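Local coordinates for PA3566 protein (Pseudomonas aeruginosa, PDB 1X7V), which is of uncertain function but belongs to the antibiotic biosynthesis monooxygenase family and may therefore have oxidoreductase activity, at residues A[29-34]-A[43-48]; A[25-30]-A[55-60]; A[7-12]-A[65-70]; A[35-40]-A[71-76]; A[17-22]-A[84-89]. All blocks are in the same frame, centred on the assembly; numbering follows the deposited sequence.

Interaction 1 (A[29-34]-A[43-48]); sequences ALVAPS and YDLHQD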
# COMPACT_ATOMS: atom_id res chain seq x y z
N ALA A 29 -0.52 3.59 -9.20
CA ALA A 29 -1.91 3.58 -9.65
C ALA A 29 -2.84 3.54 -8.48
O ALA A 29 -4.03 3.97 -8.59
CB ALA A 29 -2.19 2.40 -10.53
N LEU A 30 -2.34 2.99 -7.37
CA LEU A 30 -3.18 2.88 -6.15
C LEU A 30 -3.46 4.21 -5.44
O LEU A 30 -4.44 4.33 -4.68
CB LEU A 30 -2.54 1.90 -5.19
CG LEU A 30 -2.60 0.44 -5.67
CD1 LEU A 30 -1.72 -0.46 -4.80
CD2 LEU A 30 -3.98 -0.04 -5.60
N VAL A 31 -2.56 5.17 -5.60
CA VAL A 31 -2.50 6.27 -4.66
C VAL A 31 -3.69 7.26 -4.75
O VAL A 31 -4.34 7.53 -3.72
CB VAL A 31 -1.09 6.96 -4.74
CG1 VAL A 31 -1.02 8.16 -3.79
CG2 VAL A 31 0.01 5.95 -4.41
N ALA A 32 -3.95 7.82 -5.93
CA ALA A 32 -5.00 8.81 -6.03
C ALA A 32 -6.36 8.21 -5.64
O ALA A 32 -7.09 8.82 -4.83
CB ALA A 32 -5.07 9.40 -7.42
N PRO A 33 -6.72 7.04 -6.19
CA PRO A 33 -8.04 6.54 -5.81
C PRO A 33 -8.12 6.17 -4.33
O PRO A 33 -9.21 6.31 -3.71
CB PRO A 33 -8.26 5.34 -6.73
CG PRO A 33 -6.93 4.98 -7.23
CD PRO A 33 -6.08 6.18 -7.20
N SER A 34 -7.03 5.67 -3.77
CA SER A 34 -7.05 5.30 -2.35
C SER A 34 -7.19 6.53 -1.44
O SER A 34 -7.93 6.51 -0.45
CB SER A 34 -5.85 4.46 -1.97
OG SER A 34 -5.81 3.20 -2.63
N TYR A 43 -2.29 8.06 2.60
CA TYR A 43 -1.97 6.96 1.70
C TYR A 43 -0.84 7.46 0.82
O TYR A 43 -1.07 8.16 -0.19
CB TYR A 43 -3.17 6.49 0.89
CG TYR A 43 -3.00 5.12 0.26
CD1 TYR A 43 -3.55 3.96 0.85
CD2 TYR A 43 -2.39 4.98 -0.97
CE1 TYR A 43 -3.43 2.73 0.26
CE2 TYR A 43 -2.27 3.76 -1.58
CZ TYR A 43 -2.78 2.62 -0.96
OH TYR A 43 -2.62 1.44 -1.59
N ASP A 44 0.38 7.14 1.25
CA ASP A 44 1.59 7.67 0.66
C ASP A 44 2.54 6.54 0.24
O ASP A 44 2.78 5.64 1.01
CB ASP A 44 2.29 8.62 1.67
CG ASP A 44 1.52 9.92 1.91
OD1 ASP A 44 0.86 10.46 0.95
OD2 ASP A 44 1.64 10.44 3.06
N LEU A 45 3.04 6.62 -0.99
CA LEU A 45 3.98 5.69 -1.58
C LEU A 45 5.42 6.21 -1.52
O LEU A 45 5.67 7.36 -1.75
CB LEU A 45 3.64 5.43 -3.05
CG LEU A 45 4.52 4.45 -3.82
CD1 LEU A 45 4.55 3.08 -3.21
CD2 LEU A 45 3.99 4.39 -5.28
N HIS A 46 6.36 5.33 -1.21
CA HIS A 46 7.77 5.73 -1.05
C HIS A 46 8.66 4.63 -1.66
O HIS A 46 8.26 3.46 -1.72
CB HIS A 46 8.19 5.81 0.43
CG HIS A 46 7.27 6.62 1.29
ND1 HIS A 46 6.02 6.17 1.65
CD2 HIS A 46 7.40 7.86 1.83
CE1 HIS A 46 5.43 7.09 2.41
NE2 HIS A 46 6.24 8.12 2.54
N GLN A 47 9.87 4.99 -2.06
CA GLN A 47 10.84 4.00 -2.48
C GLN A 47 12.03 4.09 -1.52
O GLN A 47 12.45 5.19 -1.09
CB GLN A 47 11.27 4.23 -3.89
CG GLN A 47 12.09 3.12 -4.48
CD GLN A 47 12.41 3.46 -5.93
OE1 GLN A 47 12.53 4.65 -6.27
NE2 GLN A 47 12.50 2.43 -6.80
N ASP A 48 12.53 2.94 -1.14
CA ASP A 48 13.77 2.84 -0.35
C ASP A 48 14.96 3.62 -0.93
O ASP A 48 15.15 3.66 -2.14
CB ASP A 48 14.18 1.39 -0.30
CG ASP A 48 15.21 1.09 0.79
OD1 ASP A 48 14.78 0.89 1.95
OD2 ASP A 48 16.41 1.04 0.51

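Interaction 2 (A[25-30]-A[55-60]); sequences RELRAL and FYMIEQ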
# COMPACT_ATOMS: atom_id res chain seq x y z
N ARG A 25 5.13 1.29 -11.18
CA ARG A 25 4.03 1.68 -12.09
C ARG A 25 2.72 1.22 -11.48
O ARG A 25 1.78 1.98 -11.39
CB ARG A 25 4.23 1.06 -13.47
CG ARG A 25 3.15 1.40 -14.39
CD ARG A 25 3.50 1.06 -15.80
NE ARG A 25 3.87 -0.31 -15.91
CZ ARG A 25 5.03 -0.77 -16.38
NH1 ARG A 25 5.99 0.03 -16.89
NH2 ARG A 25 5.21 -2.06 -16.38
N GLU A 26 2.68 -0.02 -11.03
CA GLU A 26 1.48 -0.61 -10.49
C GLU A 26 1.08 0.01 -9.15
O GLU A 26 -0.12 0.28 -8.94
CB GLU A 26 1.66 -2.13 -10.38
CG GLU A 26 1.78 -2.81 -11.75
CD GLU A 26 0.57 -2.57 -12.70
OE1 GLU A 26 -0.53 -3.07 -12.36
OE2 GLU A 26 0.71 -1.90 -13.79
N LEU A 27 2.05 0.19 -8.26
CA LEU A 27 1.81 0.84 -6.93
C LEU A 27 1.34 2.28 -7.08
O LEU A 27 0.46 2.76 -6.35
CB LEU A 27 3.07 0.76 -6.06
CG LEU A 27 3.51 -0.61 -5.59
CD1 LEU A 27 4.89 -0.59 -4.91
CD2 LEU A 27 2.41 -1.24 -4.64
N ARG A 28 1.90 3.02 -8.03
CA ARG A 28 1.53 4.45 -8.19
C ARG A 28 0.00 4.59 -8.51
O ARG A 28 -0.69 5.53 -8.08
CB ARG A 28 2.36 5.10 -9.28
CG ARG A 28 3.80 5.50 -8.88
CD ARG A 28 4.50 6.06 -10.13
NE ARG A 28 5.83 6.59 -9.87
CZ ARG A 28 6.11 7.80 -9.39
NH1 ARG A 28 5.16 8.68 -9.09
NH2 ARG A 28 7.38 8.16 -9.23
N ALA A 29 -0.52 3.59 -9.20
CA ALA A 29 -1.91 3.58 -9.65
C ALA A 29 -2.84 3.54 -8.48
O ALA A 29 -4.03 3.97 -8.59
CB ALA A 29 -2.19 2.40 -10.53
N LEU A 30 -2.34 2.99 -7.37
CA LEU A 30 -3.18 2.88 -6.15
C LEU A 30 -3.46 4.21 -5.44
O LEU A 30 -4.44 4.33 -4.68
CB LEU A 30 -2.54 1.90 -5.19
CG LEU A 30 -2.60 0.44 -5.67
CD1 LEU A 30 -1.72 -0.46 -4.80
CD2 LEU A 30 -3.98 -0.04 -5.60
N PHE A 55 9.67 -0.78 -1.65
CA PHE A 55 8.67 0.29 -1.60
C PHE A 55 7.91 0.17 -0.30
O PHE A 55 7.82 -0.93 0.26
CB PHE A 55 7.67 0.18 -2.73
CG PHE A 55 8.29 0.20 -4.10
CD1 PHE A 55 8.78 -0.95 -4.68
CD2 PHE A 55 8.48 1.39 -4.74
CE1 PHE A 55 9.42 -0.87 -5.93
CE2 PHE A 55 9.06 1.44 -5.91
CZ PHE A 55 9.54 0.29 -6.51
N TYR A 56 7.36 1.30 0.13
CA TYR A 56 6.65 1.38 1.42
C TYR A 56 5.41 2.17 1.20
O TYR A 56 5.50 3.31 0.71
CB TYR A 56 7.49 2.11 2.48
CG TYR A 56 8.86 1.54 2.68
CD1 TYR A 56 9.94 1.94 1.88
CD2 TYR A 56 9.10 0.58 3.65
CE1 TYR A 56 11.24 1.42 2.06
CE2 TYR A 56 10.39 0.05 3.84
CZ TYR A 56 11.45 0.47 3.02
OH TYR A 56 12.74 -0.04 3.19
N MSE A 57 4.24 1.60 1.55
CA MSE A 57 3.02 2.39 1.57
C MSE A 57 2.74 2.70 3.04
O MSE A 57 2.66 1.77 3.84
CB MSE A 57 1.83 1.63 0.95
CG MSE A 57 0.68 2.48 0.54
SE MSE A 57 1.17 3.45 -1.12
CE MSE A 57 0.90 1.89 -2.50
N ILE A 58 2.62 3.97 3.38
CA ILE A 58 2.24 4.40 4.74
C ILE A 58 0.81 4.86 4.61
O ILE A 58 0.48 5.79 3.86
CB ILE A 58 3.15 5.51 5.33
CG1 ILE A 58 4.65 5.08 5.34
CG2 ILE A 58 2.67 5.89 6.76
CD1 ILE A 58 5.58 6.15 5.77
N GLU A 59 -0.06 4.22 5.39
CA GLU A 59 -1.50 4.42 5.29
C GLU A 59 -2.06 4.69 6.71
O GLU A 59 -1.57 4.12 7.67
CB GLU A 59 -2.17 3.17 4.74
CG GLU A 59 -1.59 2.59 3.46
CD GLU A 59 -2.24 1.32 3.02
OE1 GLU A 59 -3.38 1.03 3.47
OE2 GLU A 59 -1.61 0.59 2.20
N GLN A 60 -3.08 5.53 6.80
CA GLN A 60 -3.87 5.69 8.02
C GLN A 60 -5.34 5.55 7.65
O GLN A 60 -5.84 6.15 6.66
CB GLN A 60 -3.61 7.04 8.69
CG GLN A 60 -2.21 7.24 9.26
CD GLN A 60 -2.12 8.53 9.99
OE1 GLN A 60 -2.79 8.72 11.01
NE2 GLN A 60 -1.37 9.49 9.43

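Interaction 3 (A[7-12]-A[65-70]); sequences LTLIAT and AALERH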
# COMPACT_ATOMS: atom_id res chain seq x y z
N LEU A 7 -5.96 3.64 12.66
CA LEU A 7 -5.09 2.52 12.36
C LEU A 7 -4.02 2.94 11.35
O LEU A 7 -4.36 3.38 10.24
CB LEU A 7 -5.88 1.41 11.68
CG LEU A 7 -5.11 0.16 11.22
CD1 LEU A 7 -4.37 -0.53 12.34
CD2 LEU A 7 -6.17 -0.79 10.61
N THR A 8 -2.76 2.83 11.72
CA THR A 8 -1.68 3.05 10.77
C THR A 8 -1.28 1.68 10.20
O THR A 8 -1.25 0.67 10.93
CB THR A 8 -0.47 3.80 11.43
OG1 THR A 8 -0.86 5.13 11.84
CG2 THR A 8 0.75 3.89 10.45
N LEU A 9 -1.04 1.63 8.90
CA LEU A 9 -0.56 0.42 8.22
C LEU A 9 0.68 0.82 7.48
O LEU A 9 0.70 1.86 6.86
CB LEU A 9 -1.62 -0.11 7.25
CG LEU A 9 -2.36 -1.39 7.52
CD1 LEU A 9 -3.37 -1.15 8.62
CD2 LEU A 9 -3.10 -1.93 6.29
N ILE A 10 1.73 0.01 7.57
CA ILE A 10 2.91 0.19 6.74
C ILE A 10 3.06 -1.12 5.97
O ILE A 10 3.18 -2.19 6.57
CB ILE A 10 4.18 0.48 7.56
CG1 ILE A 10 4.03 1.72 8.44
CG2 ILE A 10 5.41 0.59 6.63
CD1 ILE A 10 5.07 1.74 9.55
N ALA A 11 3.02 -1.02 4.64
CA ALA A 11 3.15 -2.17 3.76
C ALA A 11 4.53 -2.02 3.15
O ALA A 11 4.81 -1.00 2.57
CB ALA A 11 2.08 -2.14 2.68
N THR A 12 5.41 -2.99 3.38
CA THR A 12 6.74 -3.02 2.77
C THR A 12 6.67 -4.06 1.66
O THR A 12 6.43 -5.26 1.89
CB THR A 12 7.83 -3.35 3.77
OG1 THR A 12 7.81 -2.44 4.89
CG2 THR A 12 9.17 -3.24 3.12
N ALA A 65 -13.25 -0.87 9.48
CA ALA A 65 -14.28 -0.93 8.44
C ALA A 65 -13.83 -0.16 7.21
O ALA A 65 -14.08 -0.60 6.08
CB ALA A 65 -15.56 -0.40 8.93
N ALA A 66 -13.15 0.96 7.42
CA ALA A 66 -12.61 1.73 6.29
C ALA A 66 -11.54 0.95 5.55
O ALA A 66 -11.58 0.86 4.31
CB ALA A 66 -12.10 3.09 6.75
N LEU A 67 -10.63 0.31 6.28
CA LEU A 67 -9.63 -0.57 5.66
C LEU A 67 -10.27 -1.74 4.91
O LEU A 67 -9.84 -2.11 3.81
CB LEU A 67 -8.65 -1.10 6.71
CG LEU A 67 -7.61 -2.13 6.28
CD1 LEU A 67 -6.87 -1.62 5.07
CD2 LEU A 67 -6.64 -2.51 7.40
N GLU A 68 -11.28 -2.34 5.51
CA GLU A 68 -12.00 -3.47 4.89
C GLU A 68 -12.67 -3.05 3.57
O GLU A 68 -12.53 -3.70 2.55
CB GLU A 68 -12.98 -4.08 5.90
CG GLU A 68 -12.47 -5.41 6.64
CD GLU A 68 -11.29 -5.34 7.69
OE1 GLU A 68 -11.49 -5.91 8.80
OE2 GLU A 68 -10.15 -4.82 7.43
N ARG A 69 -13.32 -1.90 3.57
CA ARG A 69 -13.85 -1.33 2.33
C ARG A 69 -12.75 -1.08 1.24
O ARG A 69 -12.92 -1.37 0.06
CB ARG A 69 -14.57 -0.04 2.67
CG ARG A 69 -15.85 -0.18 3.45
CD ARG A 69 -16.67 1.12 3.36
NE ARG A 69 -15.93 2.27 3.86
CZ ARG A 69 -15.90 2.66 5.14
NH1 ARG A 69 -16.57 1.96 6.07
NH2 ARG A 69 -15.17 3.72 5.50
N HIS A 70 -11.62 -0.53 1.63
CA HIS A 70 -10.50 -0.36 0.71
C HIS A 70 -10.15 -1.62 -0.09
O HIS A 70 -9.93 -1.57 -1.30
CB HIS A 70 -9.29 0.17 1.50
CG HIS A 70 -8.01 0.21 0.73
ND1 HIS A 70 -7.81 1.01 -0.38
CD2 HIS A 70 -6.84 -0.44 0.94
CE1 HIS A 70 -6.57 0.85 -0.81
NE2 HIS A 70 -5.96 -0.04 -0.04

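Interaction 4 (A[35-40]-A[71-76]); sequences RAEAGC and QNTEHF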
# COMPACT_ATOMS: atom_id res chain seq x y z
N ARG A 35 -6.49 7.61 -1.78
CA ARG A 35 -6.54 8.84 -0.99
C ARG A 35 -7.97 9.41 -0.92
O ARG A 35 -8.36 10.03 0.09
CB ARG A 35 -5.61 9.89 -1.59
CG ARG A 35 -4.18 9.71 -1.22
CD ARG A 35 -3.29 10.69 -2.02
NE ARG A 35 -1.91 10.53 -1.59
CZ ARG A 35 -0.89 11.22 -2.08
NH1 ARG A 35 -1.12 12.17 -2.98
NH2 ARG A 35 0.34 11.00 -1.65
N ALA A 36 -8.76 9.17 -1.98
CA ALA A 36 -10.12 9.69 -2.10
C ALA A 36 -11.11 8.90 -1.25
O ALA A 36 -12.22 9.38 -0.97
CB ALA A 36 -10.55 9.66 -3.57
N GLU A 37 -10.74 7.67 -0.87
CA GLU A 37 -11.69 6.80 -0.17
C GLU A 37 -12.12 7.36 1.19
O GLU A 37 -11.33 7.93 1.91
CB GLU A 37 -11.10 5.41 0.04
CG GLU A 37 -10.96 4.61 -1.19
CD GLU A 37 -10.37 3.25 -0.85
OE1 GLU A 37 -11.05 2.54 -0.05
OE2 GLU A 37 -9.26 2.92 -1.34
N ALA A 38 -13.40 7.14 1.53
CA ALA A 38 -13.92 7.44 2.86
C ALA A 38 -12.98 6.83 3.90
O ALA A 38 -12.54 5.67 3.76
CB ALA A 38 -15.27 6.82 3.02
N GLY A 39 -12.69 7.60 4.95
CA GLY A 39 -11.89 7.15 6.05
C GLY A 39 -10.38 7.07 5.80
O GLY A 39 -9.67 6.61 6.69
N CYS A 40 -9.91 7.45 4.60
CA CYS A 40 -8.48 7.43 4.32
C CYS A 40 -7.84 8.71 4.80
O CYS A 40 -8.07 9.79 4.23
CB CYS A 40 -8.16 7.19 2.82
SG CYS A 40 -6.39 6.96 2.61
N GLN A 71 -10.22 -2.78 0.55
CA GLN A 71 -9.85 -4.03 -0.14
C GLN A 71 -10.89 -4.61 -1.08
O GLN A 71 -10.63 -5.57 -1.86
CB GLN A 71 -9.47 -5.07 0.87
CG GLN A 71 -8.28 -4.68 1.65
CD GLN A 71 -8.05 -5.65 2.71
OE1 GLN A 71 -7.60 -6.79 2.41
NE2 GLN A 71 -8.36 -5.26 3.97
N ASN A 72 -12.09 -4.03 -1.02
CA ASN A 72 -13.12 -4.42 -1.93
C ASN A 72 -13.22 -3.49 -3.11
O ASN A 72 -14.05 -3.70 -3.96
CB ASN A 72 -14.41 -4.54 -1.18
CG ASN A 72 -14.39 -5.75 -0.25
OD1 ASN A 72 -14.95 -6.78 -0.58
ND2 ASN A 72 -13.63 -5.66 0.84
N THR A 73 -12.34 -2.48 -3.18
CA THR A 73 -12.42 -1.51 -4.25
C THR A 73 -11.85 -2.12 -5.49
O THR A 73 -11.04 -3.04 -5.43
CB THR A 73 -11.66 -0.18 -3.92
OG1 THR A 73 -10.27 -0.45 -3.69
CG2 THR A 73 -12.23 0.48 -2.70
N GLU A 74 -12.26 -1.52 -6.61
CA GLU A 74 -11.81 -1.82 -7.96
C GLU A 74 -10.30 -1.63 -8.12
O GLU A 74 -9.63 -2.52 -8.58
CB GLU A 74 -12.53 -0.87 -8.89
CG GLU A 74 -12.46 -1.18 -10.36
CD GLU A 74 -13.58 -0.50 -11.20
OE1 GLU A 74 -13.66 -0.77 -12.42
OE2 GLU A 74 -14.39 0.30 -10.65
N HIS A 75 -9.80 -0.48 -7.69
CA HIS A 75 -8.36 -0.19 -7.76
C HIS A 75 -7.52 -1.17 -6.97
O HIS A 75 -6.50 -1.68 -7.47
CB HIS A 75 -8.02 1.30 -7.42
CG HIS A 75 -8.48 1.76 -6.08
ND1 HIS A 75 -9.78 2.13 -5.83
CD2 HIS A 75 -7.79 1.97 -4.93
CE1 HIS A 75 -9.89 2.50 -4.55
NE2 HIS A 75 -8.70 2.40 -3.99
N PHE A 76 -7.96 -1.50 -5.76
CA PHE A 76 -7.22 -2.41 -4.96
C PHE A 76 -7.19 -3.81 -5.58
O PHE A 76 -6.15 -4.50 -5.60
CB PHE A 76 -7.82 -2.50 -3.57
CG PHE A 76 -7.08 -3.46 -2.68
CD1 PHE A 76 -5.98 -3.04 -1.96
CD2 PHE A 76 -7.47 -4.80 -2.61
CE1 PHE A 76 -5.28 -3.92 -1.13
CE2 PHE A 76 -6.75 -5.71 -1.79
CZ PHE A 76 -5.66 -5.26 -1.07

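Interaction 5 (A[17-22]-A[84-89]); sequences PGHAEA and EALLQN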
# COMPACT_ATOMS: atom_id res chain seq x y z
N PRO A 17 13.60 -9.39 -8.33
CA PRO A 17 14.77 -8.81 -9.02
C PRO A 17 14.52 -8.45 -10.50
O PRO A 17 14.04 -9.28 -11.30
CB PRO A 17 15.82 -9.91 -8.91
CG PRO A 17 15.46 -10.64 -7.66
CD PRO A 17 13.96 -10.58 -7.54
N GLY A 18 14.89 -7.23 -10.88
CA GLY A 18 14.69 -6.76 -12.24
C GLY A 18 13.34 -6.11 -12.50
O GLY A 18 13.18 -5.49 -13.53
N HIS A 19 12.36 -6.27 -11.58
CA HIS A 19 10.99 -5.78 -11.77
C HIS A 19 10.57 -4.54 -10.97
O HIS A 19 9.38 -4.28 -10.85
CB HIS A 19 10.01 -6.92 -11.52
CG HIS A 19 10.18 -8.05 -12.48
ND1 HIS A 19 9.58 -8.06 -13.73
CD2 HIS A 19 10.97 -9.14 -12.44
CE1 HIS A 19 9.94 -9.16 -14.38
NE2 HIS A 19 10.77 -9.84 -13.61
N ALA A 20 11.51 -3.73 -10.47
CA ALA A 20 11.21 -2.53 -9.70
C ALA A 20 10.37 -1.52 -10.47
O ALA A 20 9.43 -0.95 -9.93
CB ALA A 20 12.48 -1.84 -9.18
N GLU A 21 10.71 -1.28 -11.73
CA GLU A 21 9.99 -0.28 -12.47
C GLU A 21 8.54 -0.67 -12.73
O GLU A 21 7.65 0.19 -12.68
CB GLU A 21 10.69 0.00 -13.79
CG GLU A 21 12.10 0.59 -13.59
CD GLU A 21 12.16 2.11 -13.31
OE1 GLU A 21 11.36 2.65 -12.49
OE2 GLU A 21 13.08 2.77 -13.88
N ALA A 22 8.32 -1.95 -13.02
CA ALA A 22 6.98 -2.46 -13.27
C ALA A 22 6.16 -2.36 -11.99
O ALA A 22 4.97 -1.93 -11.98
CB ALA A 22 7.03 -3.91 -13.77
N GLU A 84 1.31 -10.96 -9.24
CA GLU A 84 1.99 -11.80 -8.26
C GLU A 84 3.44 -12.11 -8.67
O GLU A 84 4.32 -12.12 -7.82
CB GLU A 84 1.18 -13.08 -8.02
CG GLU A 84 1.80 -14.02 -7.02
CD GLU A 84 0.85 -15.18 -6.59
OE1 GLU A 84 1.16 -15.84 -5.58
OE2 GLU A 84 -0.17 -15.44 -7.25
N ALA A 85 3.70 -12.31 -9.96
CA ALA A 85 5.07 -12.60 -10.42
C ALA A 85 6.03 -11.41 -10.27
O ALA A 85 7.25 -11.61 -10.28
CB ALA A 85 5.09 -13.11 -11.85
N LEU A 86 5.49 -10.22 -10.08
CA LEU A 86 6.30 -9.00 -9.84
C LEU A 86 6.81 -8.91 -8.40
O LEU A 86 7.66 -8.08 -8.11
CB LEU A 86 5.51 -7.72 -10.16
CG LEU A 86 4.99 -7.39 -11.56
CD1 LEU A 86 4.55 -5.92 -11.64
CD2 LEU A 86 6.01 -7.70 -12.63
N LEU A 87 6.28 -9.74 -7.50
CA LEU A 87 6.48 -9.59 -6.07
C LEU A 87 7.38 -10.68 -5.53
O LEU A 87 7.26 -11.84 -5.91
CB LEU A 87 5.13 -9.74 -5.32
CG LEU A 87 4.04 -8.74 -5.61
CD1 LEU A 87 2.72 -9.18 -5.01
CD2 LEU A 87 4.46 -7.39 -5.05
N GLN A 88 8.25 -10.31 -4.60
CA GLN A 88 9.07 -11.22 -3.86
C GLN A 88 8.52 -11.33 -2.42
O GLN A 88 8.63 -12.39 -1.80
CB GLN A 88 10.50 -10.68 -3.79
CG GLN A 88 11.53 -11.66 -3.20
CD GLN A 88 12.94 -11.01 -3.02
OE1 GLN A 88 13.38 -10.78 -1.88
NE2 GLN A 88 13.63 -10.73 -4.13
N ASN A 89 8.06 -10.21 -1.86
CA ASN A 89 7.62 -10.20 -0.44
C ASN A 89 6.67 -9.04 -0.19
O ASN A 89 6.81 -7.96 -0.77
CB ASN A 89 8.80 -10.14 0.51
CG ASN A 89 8.43 -10.57 1.95
OD1 ASN A 89 8.36 -11.77 2.28
ND2 ASN A 89 8.13 -9.59 2.76

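Interaction 1 (A[29-34]-A[43-48])
The carbonyl oxygen of L30 is gripped twice by S34, and both residues lie against the side chain of Y43. S34 N supplies the helical backbone bond. S34 OG supplies a second bond, 2.7 Å from S34 OG to L30 O. One donor comes in above the carbonyl plane and the other below it. The hydroxyl can fold back to L30 because S34 OG lies beside its own backbone N (chi1 -64°). This bond fixes the rotation of the serine while its CB rests on the tyrosine. S34 CB sits 3.4 Å from the centroid of the Y43 ring, almost exactly on the ring normal, a CH-pi contact over the face. S34 OG comes over the same face, 3.5 Å from Y43 CZ. The pair joins helix 20-36 to strand 40-47, an outermost strand of the four-stranded antiparallel sheet. The two segments run nearly antiparallel, at 164°, as part of the alpha-beta plait of this family. Y43 is turned so that CG stands opposite its backbone N (chi1 -163°), and the ring reaches in toward the helix. Its phenol end meets L30, with L30 CB 3.6 Å from Y43 OH. V31 CG2 touches two residues of the strand. It lies 4.2 Å from Y43 CE2 and 3.9 Å from L45 CB. The other methyl, V31 CG1, packs 3.6 Å from Y43 O. That same oxygen also accepts a hydrogen bond from R35 NE. The Y43 ring further meets H70 of helix 64-71.

Interaction 2 (A[25-30]-A[55-60])
F55 meets L27 first along strand 54-61. L27 CD1 comes in obliquely to the root of the phenylalanine, 3.6 Å from F55 CG and equally close to its CB. The methyl thus presses on the joint between the ring and its stem. F55 CB points toward the helix. Y56 points to the other side of the sheet, and M57 returns to the helix side. This is the alternation of a beta strand under a helix. Helix 20-36 covers this face of the antiparallel sheet, in the alpha-beta plait, and runs almost parallel to strand 54-61, at 8°. The axes of the two short segments are 10.8 Å apart, a distance bridged by side chains. M57, modelled as selenomethionine, bends at both of its outer torsions. Its CE therefore ends under the helix, 4.1 Å from L27 CD2 and 4.0 Å from L27 O. The L27 and M57 side chains run alongside each other with opposite headings. The same CE also touches the next turn, at 4.2 Å from L30 CD1. F79 of helix 74-80 packs against L27 and L30, and Y43 packs against M57.

Interaction 3 (A[7-12]-A[65-70])
L67 fastens helix 64-71 onto the helix-bearing face of the sheet, where it meets L7 and L9 of strand 7-15. One methyl does most of the work. L67 CD2 lies 3.7 Å from L7 CD2 and 3.7 Å from L9 CD1. It also approaches the second methyl of L9, with L67 CD2 3.8 Å from L9 CD2. L67 CD1 adds a looser touch, 4.0 Å from L9 CD2. L9 and L67 reach toward each other, tip to tip, while L7 comes in at a slant. The leucine of the helix stretches out from its turn because CG is swung away from the backbone N (chi1 174°). An unusual first torsion (chi1 -110°) brings both L9 methyls up to L67 CD2. The backbones stay well apart, and the nearest pair, L7 CA and L67 CA, is separated by 8.7 Å. The contact is made of methyl groups, and no hydrogen bond crosses it. L7 and L9 are buried, and strand 54-61 flanks their strand through backbone bonds of L7 to W61 and L9 to E59. Strand residues two apart point to the same face, and here that face carries the helices, as in an alpha-beta plait.

Interaction 4 (A[35-40]-A[71-76])
E37 and T73 mark the closest backbone approach, 9.3 Å from E37 CA to T73 CA, with E37 opening a type II turn that ends at C40 and T73 at the N-cap of helix 74-80. G39 takes the positive phi of that turn. The one hydrogen bond between the two segments runs from H75 NE2 to E37 OE2, at 2.8 Å and 144°. E37 OE2 lies almost in the plane of the H75 ring, at its edge. The histidine, however, meets the carboxylate from above its plane, 47° out of it. The same oxygen forms a second, shorter hydrogen bond with H70 ND1, so two histidines hold one carboxylate oxygen. E37 reaches them with its chain extended beyond CG. H75 takes the first torsion that tucks CG over its own backbone (chi1 57°), which turns the ring back toward the start of its helix. T73 OG1 lies over one face of this ring, 3.1 Å above the plane and offset toward the rim. T73 OG1 also accepts from F76 N at 3.3 Å, the capping bond, and makes a further hydrogen bond with H70 O. The T73 methyl touches the other carboxylate oxygen, with T73 CG2 3.6 Å from E37 OE1. The contact thus lies where the end of helix 20-36 meets the junction of helices 64-71 and 74-80. P33 and S34 of helix 20-36 pack against H75, and W61 of strand 54-61 packs against E37.

Interaction 5 (A[17-22]-A[84-89])
L86 fills the tight part of this contact, where its two methyls meet H19 and A22 at the start of helix 20-36. L86 CD1 lies 3.8 Å from A22 CB and 3.9 Å from A22 C. L86 CD2 turns to the histidine, 3.8 Å from H19 ND1, and also stays within 4.1 Å of A22 CB. The L86 and H19 side chains cross at about a right angle. H19 occupies the N-cap position of the helix. L86 closes a short 3-10 turn that leads into strand 87-96. The other part is slighter and exposed: a single amide nitrogen against a proline. There Q88 stretches out, fully extended from the main chain (chi1 -172°). Its side chain runs at about a right angle to P17, and only its NE2 touches the ring. Q88 NE2 is 3.4 Å from P17 CD and 4.0 Å from P17 CG. Backbone bonds hold the strand nearby: L86 pairs with A16, and Q88 and N89 both face T14 in a classic beta bulge. Between the two segments themselves no hydrogen bond forms. Their contact rests on van der Waals packing, mostly through L86, while the directional bonds go to strand 7-15 and the residue after it.

From the N terminus, strand 7-15 opens the loop that interaction 3 closes at helix 64-71. Interaction 5 starts next, at the head of helix 20-36, and closes last, at strand 87-96. It crosses interaction 3 and encloses interactions 1, 2 and 4. Interactions 2 and 1 leave overlapping parts of helix 20-36, share A29 and L30, and end on the neighbouring strands 54-61 and 40-47. Both lie within the loop of interaction 3. Interaction 4 starts at the helix end and crosses interactions 1, 2 and 3 on its way to helix 74-80. Interactions 4 and 5 sit at opposite ends of helix 20-36, their centres about 23 Å apart.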